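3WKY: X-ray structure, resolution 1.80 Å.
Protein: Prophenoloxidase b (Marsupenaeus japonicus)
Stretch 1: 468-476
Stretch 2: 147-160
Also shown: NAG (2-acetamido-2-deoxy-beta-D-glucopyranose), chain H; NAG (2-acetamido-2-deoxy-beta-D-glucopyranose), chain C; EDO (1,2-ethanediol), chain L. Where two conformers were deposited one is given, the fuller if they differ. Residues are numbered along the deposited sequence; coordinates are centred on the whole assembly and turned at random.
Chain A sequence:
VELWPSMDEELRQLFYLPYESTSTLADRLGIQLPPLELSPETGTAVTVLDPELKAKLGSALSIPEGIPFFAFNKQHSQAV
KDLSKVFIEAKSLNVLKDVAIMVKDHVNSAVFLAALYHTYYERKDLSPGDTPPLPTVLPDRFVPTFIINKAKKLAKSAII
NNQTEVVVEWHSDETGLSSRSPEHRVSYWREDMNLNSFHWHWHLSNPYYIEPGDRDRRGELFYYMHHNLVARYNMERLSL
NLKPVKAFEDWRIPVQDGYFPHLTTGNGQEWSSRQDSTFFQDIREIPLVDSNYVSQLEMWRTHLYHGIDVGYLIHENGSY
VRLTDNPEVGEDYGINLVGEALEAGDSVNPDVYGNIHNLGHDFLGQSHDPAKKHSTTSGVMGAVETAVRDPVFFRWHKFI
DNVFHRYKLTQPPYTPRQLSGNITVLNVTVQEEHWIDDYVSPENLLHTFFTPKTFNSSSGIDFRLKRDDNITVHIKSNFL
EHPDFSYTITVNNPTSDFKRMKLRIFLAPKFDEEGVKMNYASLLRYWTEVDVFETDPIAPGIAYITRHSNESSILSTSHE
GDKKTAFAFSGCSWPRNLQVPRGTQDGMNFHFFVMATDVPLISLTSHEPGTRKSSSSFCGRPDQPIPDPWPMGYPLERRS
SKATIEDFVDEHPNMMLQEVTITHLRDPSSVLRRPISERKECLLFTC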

# COMPACT_ATOMS: atom_id res chain seq x y z
N ASP A 468 25.79 52.23 27.12
CA ASP A 468 26.86 53.06 26.57
C ASP A 468 27.83 52.31 25.66
O ASP A 468 28.76 52.92 25.12
CB ASP A 468 27.62 53.76 27.70
CG ASP A 468 26.77 54.81 28.40
OD1 ASP A 468 26.14 55.63 27.70
OD2 ASP A 468 26.72 54.80 29.65
N ASP A 469 27.61 51.01 25.48
CA ASP A 469 28.47 50.22 24.61
C ASP A 469 28.39 50.71 23.17
O ASP A 469 27.33 51.09 22.69
CB ASP A 469 28.10 48.74 24.66
CG ASP A 469 28.27 48.14 26.03
OD1 ASP A 469 29.05 48.71 26.82
OD2 ASP A 469 27.62 47.11 26.31
N ASN A 470 29.54 50.70 22.50
CA ASN A 470 29.64 51.11 21.11
C ASN A 470 30.06 49.90 20.29
O ASN A 470 31.24 49.55 20.24
CB ASN A 470 30.68 52.24 20.99
CG ASN A 470 30.90 52.70 19.57
OD1 ASN A 470 30.03 52.57 18.71
ND2 ASN A 470 32.09 53.25 19.32
N ILE A 471 29.09 49.23 19.68
CA ILE A 471 29.36 47.99 18.96
C ILE A 471 28.56 47.90 17.66
O ILE A 471 27.37 48.21 17.63
CB ILE A 471 29.11 46.75 19.86
CG1 ILE A 471 29.46 45.46 19.12
CG2 ILE A 471 27.68 46.73 20.36
CD1 ILE A 471 30.90 45.39 18.64
N THR A 472 29.24 47.52 16.59
CA THR A 472 28.61 47.30 15.29
C THR A 472 28.96 45.91 14.80
O THR A 472 30.13 45.52 14.81
CB THR A 472 29.10 48.33 14.24
OG1 THR A 472 28.63 49.63 14.59
CG2 THR A 472 28.59 47.96 12.84
N VAL A 473 27.95 45.16 14.36
CA VAL A 473 28.19 43.82 13.85
C VAL A 473 27.93 43.80 12.36
O VAL A 473 26.81 44.05 11.91
CB VAL A 473 27.30 42.77 14.55
CG1 VAL A 473 27.49 41.41 13.91
CG2 VAL A 473 27.64 42.71 16.04
N HIS A 474 28.99 43.55 11.60
CA HIS A 474 28.87 43.42 10.15
C HIS A 474 28.67 41.95 9.83
O HIS A 474 29.25 41.07 10.48
CB HIS A 474 30.13 43.95 9.46
CG HIS A 474 30.37 45.41 9.68
ND1 HIS A 474 29.62 46.38 9.04
CD2 HIS A 474 31.26 46.07 10.45
CE1 HIS A 474 30.04 47.58 9.42
NE2 HIS A 474 31.04 47.42 10.27
N ILE A 475 27.84 41.67 8.82
CA ILE A 475 27.60 40.30 8.40
C ILE A 475 27.97 40.14 6.94
O ILE A 475 27.46 40.86 6.07
CB ILE A 475 26.14 39.87 8.62
CG1 ILE A 475 25.80 39.93 10.12
CG2 ILE A 475 25.91 38.45 8.07
CD1 ILE A 475 24.34 39.67 10.44
N LYS A 476 28.86 39.19 6.67
CA LYS A 476 29.42 39.01 5.33
C LYS A 476 29.04 37.64 4.79
O LYS A 476 29.05 36.65 5.53
CB LYS A 476 30.93 39.16 5.39
CG LYS A 476 31.67 38.77 4.12
CD LYS A 476 33.16 39.03 4.25
CE LYS A 476 33.94 38.23 3.23
NZ LYS A 476 35.36 38.68 3.15
C1 NAG H . 32.12 53.98 18.07
C2 NAG H . 32.36 55.49 18.12
C3 NAG H . 32.86 56.14 16.82
C4 NAG H . 33.65 55.18 15.93
C5 NAG H . 32.88 53.87 15.86
C6 NAG H . 33.44 52.91 14.81
C7 NAG H . 30.91 56.64 19.71
C8 NAG H . 29.62 57.38 19.92
N2 NAG H . 31.12 56.14 18.49
O3 NAG H . 33.67 57.25 17.13
O4 NAG H . 33.81 55.74 14.64
O5 NAG H . 32.94 53.30 17.14
O6 NAG H . 34.36 52.02 15.41
O7 NAG H . 31.72 56.51 20.63
C1 NAG C . 25.86 50.39 11.90
C2 NAG C . 26.65 51.70 11.99
C3 NAG C . 26.24 52.49 13.22
C4 NAG C . 24.74 52.74 13.25
C5 NAG C . 23.88 51.53 12.84
C6 NAG C . 22.62 52.07 12.18
C7 NAG C . 28.95 51.76 11.11
C8 NAG C . 30.35 51.25 11.31
N2 NAG C . 28.08 51.44 12.07
O3 NAG C . 26.94 53.72 13.22
O4 NAG C . 24.38 53.13 14.56
O5 NAG C . 24.47 50.66 11.89
O6 NAG C . 21.51 51.98 13.04
O7 NAG C . 28.65 52.42 10.11
C1 EDO L . 22.83 47.89 17.67
O1 EDO L . 24.12 47.22 17.73
C2 EDO L . 22.94 49.41 17.66
O2 EDO L . 23.30 49.87 18.97
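Stretch 2 147-160: IINKAKKLAKSAII

Stretch 2 is a helix that packs across the loop and strand of stretch 1 through a small, almost wholly apolar contact, with no hydrogen bond between the two. All of residues 147-160 are helical, with phi near -60° and psi near -40° throughout and an unbroken ladder of i to i+4 backbone hydrogen bonds, from Ala-151 N to Ile-147 O (2.8 Å) through to Ile-160 N to Lys-156 O (3.3 Å). Every close contact with stretch 1 is made through side chains.

The helix runs roughly against strand 472-476, at 142° between their N-to-C directions, and the two axes approach to 9.3 Å. The register therefore reverses: Ile-471, just before the strand, has its CA 6.7 Å from the CA of Ile-159 near the end of the stretch, whereas the CA of Val-473 lies 7.0 Å from the CA of Ala-151, two turns earlier.

The extended backbone of stretch 1 turns alternate side chains to the helix. Asp-469, Ile-471, Val-473 and Ile-475 point toward it, while Thr-472 points away and bonds instead to a sugar, its OG1 accepting a hydrogen bond from N2 of the chain C NAG at 3.2 Å. The CA-to-CB bond of Asn-470 points sideways; its ND2 is covalently bonded to C1 of the chain H NAG at 1.4 Å, and this sugar lies clear of the helix.

On the helix, Ala-151, Ala-155 and Ala-158 offer short side chains that let the branched residues of stretch 1 come close. Val-473 touches two of them, with CG1 3.8 Å from Ala-151 CB and CG2 4.2 Å from Ala-155 CB. Ile-471 reaches further along the helix: its CG1 is 4.1 Å from Ala-155 CB, its CD1 4.0 Å from Ala-158 CB, and its CG2 3.9 Å from Ile-159 CD1. Ala-155 is thus shared by both residues.

Ile-159, with chi1 in m and chi2 in t, has the largest area covered by the other stretch. Its CD1 also lies 3.7 Å from Asp-469 OD2, a van der Waals approach to a carboxylate whose oxygens find hydrogen-bond partners elsewhere in the structure. At the other end, Ile-475 CD1 meets Ile-148 CD1 at 4.3 Å, the CA-to-CB bond of Ile-148 pointing sideways although the end of its side chain comes nearer. The CA-to-CB bonds of Lys-152 and Lys-156 point away from stretch 1. In all, 369 Å² is buried, summed over both sides.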

# COMPACT_ATOMS: atom_id res chain seq x y z
N ILE A 147 25.00 31.62 13.13
CA ILE A 147 25.77 32.81 12.82
C ILE A 147 25.35 34.01 13.67
O ILE A 147 26.20 34.76 14.16
CB ILE A 147 25.67 33.15 11.34
CG1 ILE A 147 26.24 32.00 10.52
CG2 ILE A 147 26.45 34.43 11.01
CD1 ILE A 147 27.72 31.78 10.80
N ILE A 148 24.04 34.19 13.84
CA ILE A 148 23.54 35.22 14.74
C ILE A 148 24.05 34.97 16.17
O ILE A 148 24.48 35.90 16.86
CB ILE A 148 22.00 35.31 14.71
CG1 ILE A 148 21.51 35.71 13.31
CG2 ILE A 148 21.48 36.26 15.79
CD1 ILE A 148 21.94 37.12 12.85
N ASN A 149 24.02 33.71 16.61
CA ASN A 149 24.50 33.37 17.94
C ASN A 149 26.01 33.58 18.06
O ASN A 149 26.50 34.06 19.10
CB ASN A 149 24.10 31.95 18.33
CG ASN A 149 22.60 31.80 18.50
OD1 ASN A 149 21.89 32.78 18.72
ND2 ASN A 149 22.11 30.57 18.40
N LYS A 150 26.75 33.26 17.00
CA LYS A 150 28.19 33.50 16.96
C LYS A 150 28.49 35.00 17.02
O LYS A 150 29.45 35.42 17.66
CB LYS A 150 28.81 32.88 15.71
CG LYS A 150 30.30 33.14 15.57
CD LYS A 150 30.88 32.45 14.35
CE LYS A 150 32.40 32.59 14.30
NZ LYS A 150 33.02 31.79 13.20
N ALA A 151 27.67 35.80 16.34
CA ALA A 151 27.82 37.25 16.37
C ALA A 151 27.62 37.86 17.77
O ALA A 151 28.34 38.79 18.15
CB ALA A 151 26.87 37.91 15.36
N LYS A 152 26.64 37.35 18.53
CA LYS A 152 26.38 37.84 19.89
C LYS A 152 27.57 37.55 20.80
O LYS A 152 27.92 38.34 21.67
CB LYS A 152 25.10 37.22 20.46
CG LYS A 152 23.88 37.60 19.65
CD LYS A 152 22.58 37.11 20.26
CE LYS A 152 21.41 37.91 19.66
NZ LYS A 152 20.07 37.44 20.10
N LYS A 153 28.18 36.39 20.57
CA LYS A 153 29.38 35.98 21.28
C LYS A 153 30.53 36.93 20.96
O LYS A 153 31.16 37.48 21.87
CB LYS A 153 29.74 34.56 20.84
CG LYS A 153 30.71 33.82 21.73
CD LYS A 153 30.79 32.37 21.26
CE LYS A 153 31.65 31.52 22.17
NZ LYS A 153 31.48 30.07 21.85
N LEU A 154 30.79 37.12 19.67
CA LEU A 154 31.85 37.99 19.20
C LEU A 154 31.64 39.44 19.65
O LEU A 154 32.60 40.15 19.94
CB LEU A 154 31.96 37.92 17.67
CG LEU A 154 32.95 36.92 17.07
CD1 LEU A 154 32.85 35.56 17.73
CD2 LEU A 154 32.75 36.80 15.57
N ALA A 155 30.39 39.87 19.69
CA ALA A 155 30.06 41.21 20.16
C ALA A 155 30.43 41.37 21.63
O ALA A 155 31.06 42.36 22.01
CB ALA A 155 28.58 41.51 19.95
N LYS A 156 30.03 40.40 22.45
CA LYS A 156 30.32 40.42 23.88
C LYS A 156 31.81 40.53 24.15
O LYS A 156 32.24 41.31 25.01
CB LYS A 156 29.74 39.17 24.57
CG LYS A 156 29.94 39.15 26.09
CD LYS A 156 29.12 38.05 26.76
CE LYS A 156 29.24 38.10 28.28
NZ LYS A 156 28.42 37.04 28.95
N SER A 157 32.61 39.76 23.42
CA SER A 157 34.06 39.79 23.56
C SER A 157 34.63 41.12 23.09
O SER A 157 35.48 41.70 23.75
CB SER A 157 34.71 38.66 22.76
OG SER A 157 34.40 37.40 23.33
N ALA A 158 34.15 41.60 21.94
CA ALA A 158 34.62 42.86 21.38
C ALA A 158 34.43 44.01 22.36
O ALA A 158 35.34 44.81 22.57
CB ALA A 158 33.91 43.15 20.07
N ILE A 159 33.24 44.08 22.95
CA ILE A 159 32.91 45.14 23.91
C ILE A 159 33.89 45.11 25.09
O ILE A 159 34.37 46.15 25.54
CB ILE A 159 31.46 44.99 24.41
CG1 ILE A 159 30.47 45.28 23.27
CG2 ILE A 159 31.20 45.90 25.59
CD1 ILE A 159 29.01 44.99 23.63
N ILE A 160 34.18 43.90 25.57
CA ILE A 160 35.11 43.71 26.67
C ILE A 160 36.53 44.18 26.32
O ILE A 160 37.19 44.82 27.13
CB ILE A 160 35.12 42.23 27.13
CG1 ILE A 160 33.89 41.95 28.00
CG2 ILE A 160 36.41 41.89 27.87
CD1 ILE A 160 33.57 40.48 28.17